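Local coordinates for protein N-acetyltransferase (Staphylococcus aureus subsp. aureus, PDB 4M85) that probably transfers an acetyl group from acetyl-coenzyme A to an amine of an acceptor substrate, as a member of the GNAT acetyltransferase family, at residues Pro105-Glu108 / Ala109-Glu113; Ile130-Lys133 / Leu134-Leu138. All coordinates share one frame; numbering follows the deposited sequence.

How the contacts relate
Along the chain the two contacts come in series, with neither nesting in nor crossing the other. Contact 1 comes first, where the loop after helix 95-98 runs into strand 114-121 of the GNAT fold; it closes a short loop that ends in a beta turn just before the strand. The chain then runs through the sheet as strand 114-121 and enters helix 130-140, most of which makes up contact 2. Strand 114-121 therefore joins the two: contact 1 leads into it, and contact 2 sits on the helix that follows it in the beta-alpha-beta unit completed by strand 147-152. Their centres lie about 22 Å apart, and their nearest atoms about 11 Å.

Contact 1 of 2, residues Pro105-Glu108 / Ala109-Glu113; sequences PVKE and AKDDE
From Lys107 the backbone runs through Glu108 and Ala109 into a type I beta turn spanning Lys110 to Glu113, the turn that delivers the chain to strand 114-121 of the GNAT fold. Its closing bond runs from Glu113 N to Lys110 O, 3.1 Å. Lys107 reaches along this loop with CG anti to its N (chi1 -164°), then stays extended until a bend at chi4 brings the ammonium between Ala109 O and Asp111 OD1. Lys107 NZ gives a hydrogen bond to Ala109 O at 3.1 Å and forms a salt bridge with Asp111 OD1 at 2.9 Å. The lysine chain stands roughly perpendicular to the Asp111 side chain, and the amine meets the carboxylate from above its plane, 53° out of it. A water also donates to Ala109 O, at 2.7 Å, and to Lys107 O, so the Ala109 carbonyl is gripped twice. Glu108 turns its carboxylate elsewhere, with OE1 hydrogen-bonded to Tyr115 OH, while Glu81 receives the backbone N-H groups of Glu108 and Ala109. Within the turn, Glu113 folds back, and its OE1, which also bonds Ser148 OG, takes the Lys110 N-H from above the carboxylate plane at 3.0 Å.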
ATOM      1  N   PRO A 105       3.488   4.908 -12.094  1.00 20.81           N
ATOM      2  CA  PRO A 105       3.150   6.194 -12.740  1.00 21.75           C
ATOM      3  C   PRO A 105       1.669   6.538 -12.833  1.00 22.28           C
ATOM      4  O   PRO A 105       1.334   7.729 -12.849  1.00 23.46           O
ATOM      5  CB  PRO A 105       3.701   6.032 -14.164  1.00 22.26           C
ATOM      6  CG  PRO A 105       3.811   4.546 -14.374  1.00 21.85           C
ATOM      7  CD  PRO A 105       4.207   4.020 -13.028  1.00 21.06           C
ATOM      8  N   VAL A 106       0.798   5.527 -12.899  1.00 22.35           N
ATOM      9  CA  VAL A 106      -0.629   5.753 -13.067  1.00 21.42           C
ATOM     10  C   VAL A 106      -1.220   6.371 -11.795  1.00 22.33           C
ATOM     11  O   VAL A 106      -0.861   5.979 -10.665  1.00 22.20           O
ATOM     12  CB  VAL A 106      -1.372   4.457 -13.464  1.00 22.69           C
ATOM     13  CG1 VAL A 106      -2.868   4.720 -13.689  1.00 22.61           C
ATOM     14  CG2 VAL A 106      -0.766   3.857 -14.737  1.00 22.49           C
ATOM     15  N   LYS A 107      -2.102   7.347 -12.001  1.00 21.77           N
ATOM     16  CA  LYS A 107      -2.853   8.000 -10.948  1.00 23.61           C
ATOM     17  C   LYS A 107      -3.997   7.058 -10.572  1.00 24.12           C
ATOM     18  O   LYS A 107      -4.952   6.904 -11.332  1.00 24.86           O
ATOM     19  CB  LYS A 107      -3.406   9.356 -11.448  1.00 23.99           C
ATOM     20  CG  LYS A 107      -3.888  10.308 -10.358  1.00 25.35           C
ATOM     21  CD  LYS A 107      -4.324  11.647 -10.956  1.00 26.25           C
ATOM     22  CE  LYS A 107      -4.756  12.654  -9.893  1.00 27.22           C
ATOM     23  NZ  LYS A 107      -6.172  12.476  -9.471  1.00 28.22           N
ATOM     24  N   GLU A 108      -3.890   6.426  -9.404  1.00 24.28           N
ATOM     25  CA  GLU A 108      -4.876   5.432  -8.954  1.00 24.69           C
ATOM     26  C   GLU A 108      -6.082   6.062  -8.240  1.00 23.60           C
ATOM     27  O   GLU A 108      -7.123   5.441  -8.162  1.00 23.14           O
ATOM     28  CB  GLU A 108      -4.206   4.367  -8.040  1.00 25.71           C
ATOM     29  CG  GLU A 108      -2.979   3.663  -8.633  1.00 26.05           C
ATOM     30  CD  GLU A 108      -2.354   2.613  -7.708  1.00 29.25           C
ATOM     31  OE1 GLU A 108      -2.999   2.211  -6.711  1.00 30.12           O
ATOM     32  OE2 GLU A 108      -1.205   2.183  -7.956  1.00 27.33           O
ATOM     33  N   ALA A 109      -5.934   7.292  -7.741  1.00 23.69           N
ATOM     34  CA  ALA A 109      -6.932   7.924  -6.882  1.00 23.73           C
ATOM     35  C   ALA A 109      -7.435   9.251  -7.427  1.00 25.67           C
ATOM     36  O   ALA A 109      -7.066   9.666  -8.513  1.00 26.45           O
ATOM     37  CB  ALA A 109      -6.361   8.114  -5.495  1.00 23.13           C
ATOM     38  N   LYS A 110      -8.283   9.920  -6.661  1.00 27.53           N
ATOM     39  CA  LYS A 110      -8.866  11.176  -7.092  1.00 30.22           C
ATOM     40  C   LYS A 110      -8.509  12.249  -6.077  1.00 31.16           C
ATOM     41  O   LYS A 110      -8.211  11.950  -4.918  1.00 32.64           O
ATOM     42  CB  LYS A 110     -10.377  11.029  -7.233  1.00 31.92           C
ATOM     43  CG  LYS A 110     -10.807  10.257  -8.466  1.00 33.69           C
ATOM     44  CD  LYS A 110     -12.313  10.120  -8.507  1.00 36.48           C
ATOM     45  CE  LYS A 110     -12.764   9.017  -9.455  1.00 39.91           C
ATOM     46  NZ  LYS A 110     -14.217   8.709  -9.282  1.00 41.05           N
ATOM     47  N   ASP A 111      -8.535  13.500  -6.514  1.00 31.45           N
ATOM     48  CA  ASP A 111      -7.977  14.586  -5.731  1.00 31.19           C
ATOM     49  C   ASP A 111      -8.744  14.889  -4.456  1.00 30.16           C
ATOM     50  O   ASP A 111      -8.167  15.446  -3.522  1.00 31.69           O
ATOM     51  CB  ASP A 111      -7.879  15.852  -6.585  1.00 34.56           C
ATOM     52  CG  ASP A 111      -7.020  15.658  -7.832  1.00 33.83           C
ATOM     53  OD1 ASP A 111      -6.058  14.865  -7.799  1.00 34.26           O
ATOM     54  OD2 ASP A 111      -7.314  16.297  -8.851  1.00 36.03           O
ATOM     55  N   ASP A 112     -10.023  14.529  -4.387  1.00 28.51           N
ATOM     56  CA  ASP A 112     -10.799  14.766  -3.153  1.00 28.96           C
ATOM     57  C   ASP A 112     -10.823  13.577  -2.197  1.00 26.23           C
ATOM     58  O   ASP A 112     -11.678  13.529  -1.299  1.00 25.44           O
ATOM     59  CB  ASP A 112     -12.244  15.185  -3.478  1.00 31.30           C
ATOM     60  CG  ASP A 112     -13.044  14.088  -4.174  1.00 33.77           C
ATOM     61  OD1 ASP A 112     -12.460  13.291  -4.942  1.00 33.65           O
ATOM     62  OD2 ASP A 112     -14.280  14.053  -3.979  1.00 37.18           O
ATOM     63  N   GLU A 113      -9.878  12.648  -2.362  1.00 24.18           N
ATOM     64  CA  GLU A 113      -9.837  11.395  -1.587  1.00 23.63           C
ATOM     65  C   GLU A 113      -8.579  11.238  -0.751  1.00 22.92           C
ATOM     66  O   GLU A 113      -7.500  11.655  -1.150  1.00 21.14           O
ATOM     67  CB  GLU A 113      -9.913  10.164  -2.524  1.00 23.70           C
ATOM     68  CG  GLU A 113     -11.174  10.068  -3.369  1.00 23.61           C
ATOM     69  CD  GLU A 113     -11.130   9.022  -4.453  1.00 22.56           C
ATOM     70  OE1 GLU A 113     -10.055   8.440  -4.766  1.00 20.55           O
ATOM     71  OE2 GLU A 113     -12.207   8.800  -5.031  1.00 23.83           O
TER
HETATM   72  O   HOH W   1      -7.539   8.112 -10.721  1.00 30.51           O

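Contact 2 of 2, residues Ile130-Lys133 / Leu134-Leu138; sequences IATK and LLTSL
The flat groups that meet here are peptide units of helix 130-140, and the Thr132 carbonyl is approached on both faces: Thr136 N comes to Thr132 O from one side of the carbonyl plane and Thr136 OG1 from the other, each at 2.9 Å. Helix 130-140 is the helix of the beta-alpha-beta unit formed with strands 114-121 and 147-152. Thr136 holds OG1 beside its own N (chi1 -68°), which lets the hydroxyl bend back to the carbonyl one turn earlier and donate to it. The side chains of Thr132 and Thr136 run alongside each other in the same direction, with Thr132 CG2 4.2 Å from Thr136 OG1. Three more i to i+4 backbone bonds tie the turns together: Leu134 N to Ile130 O, Leu135 N to Ala131 O and Ser137 N to Lys133 O. The last is somewhat longer, with Ser137 N 3.1 Å from Lys133 O. On the buried side of the helix Ile130 sits on Ala70, Tyr63 and Thr121, Leu134 on Ile73 and Leu135 on Ile116, so the helix rests on strands 60-65, 68-77 and 114-121; Leu135 also touches Val165 and Phe167 in the loop after helix 156-164. Ile130 and Leu134 lie alongside each other, and the Ile130 methyl CG2 meets Leu134 CD1 at 4.0 Å.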
ATOM      1  N   ILE A 130      -6.658  -9.132  10.681  1.00 20.79           N
ATOM      2  CA  ILE A 130      -5.661  -8.072  10.724  1.00 21.60           C
ATOM      3  C   ILE A 130      -5.969  -6.953   9.734  1.00 20.85           C
ATOM      4  O   ILE A 130      -5.860  -5.789  10.100  1.00 22.37           O
ATOM      5  CB  ILE A 130      -4.213  -8.633  10.548  1.00 21.46           C
ATOM      6  CG1 ILE A 130      -3.731  -9.221  11.864  1.00 21.41           C
ATOM      7  CG2 ILE A 130      -3.258  -7.543  10.118  1.00 21.89           C
ATOM      8  CD1 ILE A 130      -2.633 -10.236  11.721  1.00 21.85           C
ATOM      9  N   ALA A 131      -6.369  -7.293   8.511  1.00 19.66           N
ATOM     10  CA  ALA A 131      -6.705  -6.283   7.489  1.00 20.62           C
ATOM     11  C   ALA A 131      -7.936  -5.455   7.869  1.00 20.65           C
ATOM     12  O   ALA A 131      -7.979  -4.232   7.670  1.00 18.66           O
ATOM     13  CB  ALA A 131      -6.925  -6.949   6.136  1.00 21.15           C
ATOM     14  N   THR A 132      -8.950  -6.144   8.399  1.00 20.19           N
ATOM     15  CA  THR A 132     -10.153  -5.514   8.880  1.00 18.97           C
ATOM     16  C   THR A 132      -9.842  -4.576  10.021  1.00 17.56           C
ATOM     17  O   THR A 132     -10.354  -3.455  10.055  1.00 15.25           O
ATOM     18  CB  THR A 132     -11.182  -6.566   9.359  1.00 20.22           C
ATOM     19  OG1 THR A 132     -11.519  -7.419   8.249  1.00 23.00           O
ATOM     20  CG2 THR A 132     -12.421  -5.909   9.885  1.00 20.78           C
ATOM     21  N   LYS A 133      -9.018  -5.033  10.955  1.00 16.91           N
ATOM     22  CA  LYS A 133      -8.642  -4.220  12.104  1.00 17.30           C
ATOM     23  C   LYS A 133      -7.843  -2.986  11.683  1.00 16.77           C
ATOM     24  O   LYS A 133      -8.015  -1.895  12.242  1.00 16.33           O
ATOM     25  CB  LYS A 133      -7.823  -5.040  13.103  1.00 19.26           C
ATOM     26  CG  LYS A 133      -8.626  -6.073  13.902  1.00 22.21           C
ATOM     27  CD  LYS A 133      -7.699  -6.828  14.862  1.00 24.44           C
ATOM     28  CE  LYS A 133      -8.174  -8.241  15.175  1.00 27.06           C
ATOM     29  NZ  LYS A 133      -9.572  -8.243  15.689  1.00 28.51           N
ATOM     30  N   LEU A 134      -6.940  -3.159  10.728  1.00 15.91           N
ATOM     31  CA  LEU A 134      -6.116  -2.032  10.274  1.00 16.91           C
ATOM     32  C   LEU A 134      -6.970  -1.021   9.545  1.00 16.51           C
ATOM     33  O   LEU A 134      -6.837   0.184   9.741  1.00 17.61           O
ATOM     34  CB  LEU A 134      -4.982  -2.502   9.362  1.00 16.63           C
ATOM     35  CG  LEU A 134      -3.767  -3.078  10.048  1.00 16.94           C
ATOM     36  CD1 LEU A 134      -2.875  -3.682   8.997  1.00 16.83           C
ATOM     37  CD2 LEU A 134      -3.043  -1.994  10.831  1.00 18.03           C
ATOM     38  N   LEU A 135      -7.866  -1.521   8.722  1.00 17.10           N
ATOM     39  CA  LEU A 135      -8.768  -0.660   7.970  1.00 17.56           C
ATOM     40  C   LEU A 135      -9.713   0.131   8.899  1.00 17.88           C
ATOM     41  O   LEU A 135      -9.861   1.348   8.775  1.00 17.22           O
ATOM     42  CB  LEU A 135      -9.554  -1.505   6.974  1.00 18.12           C
ATOM     43  CG  LEU A 135     -10.549  -0.806   6.040  1.00 17.81           C
ATOM     44  CD1 LEU A 135      -9.832   0.330   5.341  1.00 18.09           C
ATOM     45  CD2 LEU A 135     -11.145  -1.763   5.022  1.00 17.82           C
ATOM     46  N   THR A 136     -10.349  -0.572   9.824  1.00 18.15           N
ATOM     47  CA  THR A 136     -11.287   0.039  10.763  1.00 18.10           C
ATOM     48  C   THR A 136     -10.591   1.139  11.573  1.00 19.02           C
ATOM     49  O   THR A 136     -11.085   2.242  11.700  1.00 20.02           O
ATOM     50  CB  THR A 136     -11.886  -1.046  11.654  1.00 18.76           C
ATOM     51  OG1 THR A 136     -12.705  -1.874  10.856  1.00 18.41           O
ATOM     52  CG2 THR A 136     -12.742  -0.482  12.766  1.00 19.87           C
ATOM     53  N   SER A 137      -9.407   0.840  12.071  1.00 19.64           N
ATOM     54  CA  SER A 137      -8.688   1.790  12.881  1.00 20.96           C
ATOM     55  C   SER A 137      -8.218   3.008  12.052  1.00 20.38           C
ATOM     56  O   SER A 137      -8.216   4.123  12.560  1.00 18.85           O
ATOM     57  CB  SER A 137      -7.524   1.095  13.585  1.00 22.74           C
ATOM     58  OG  SER A 137      -6.560   2.032  13.939  1.00 27.01           O
ATOM     59  N   LEU A 138      -7.834   2.790  10.788  1.00 19.36           N
ATOM     60  CA  LEU A 138      -7.438   3.881   9.911  1.00 18.52           C
ATOM     61  C   LEU A 138      -8.627   4.790   9.591  1.00 19.01           C
ATOM     62  O   LEU A 138      -8.479   6.018   9.563  1.00 17.59           O
ATOM     63  CB  LEU A 138      -6.842   3.348   8.601  1.00 18.22           C
ATOM     64  CG  LEU A 138      -6.417   4.385   7.553  1.00 18.59           C
ATOM     65  CD1 LEU A 138      -5.318   5.266   8.119  1.00 17.91           C
ATOM     66  CD2 LEU A 138      -5.943   3.716   6.268  1.00 18.37           C
TER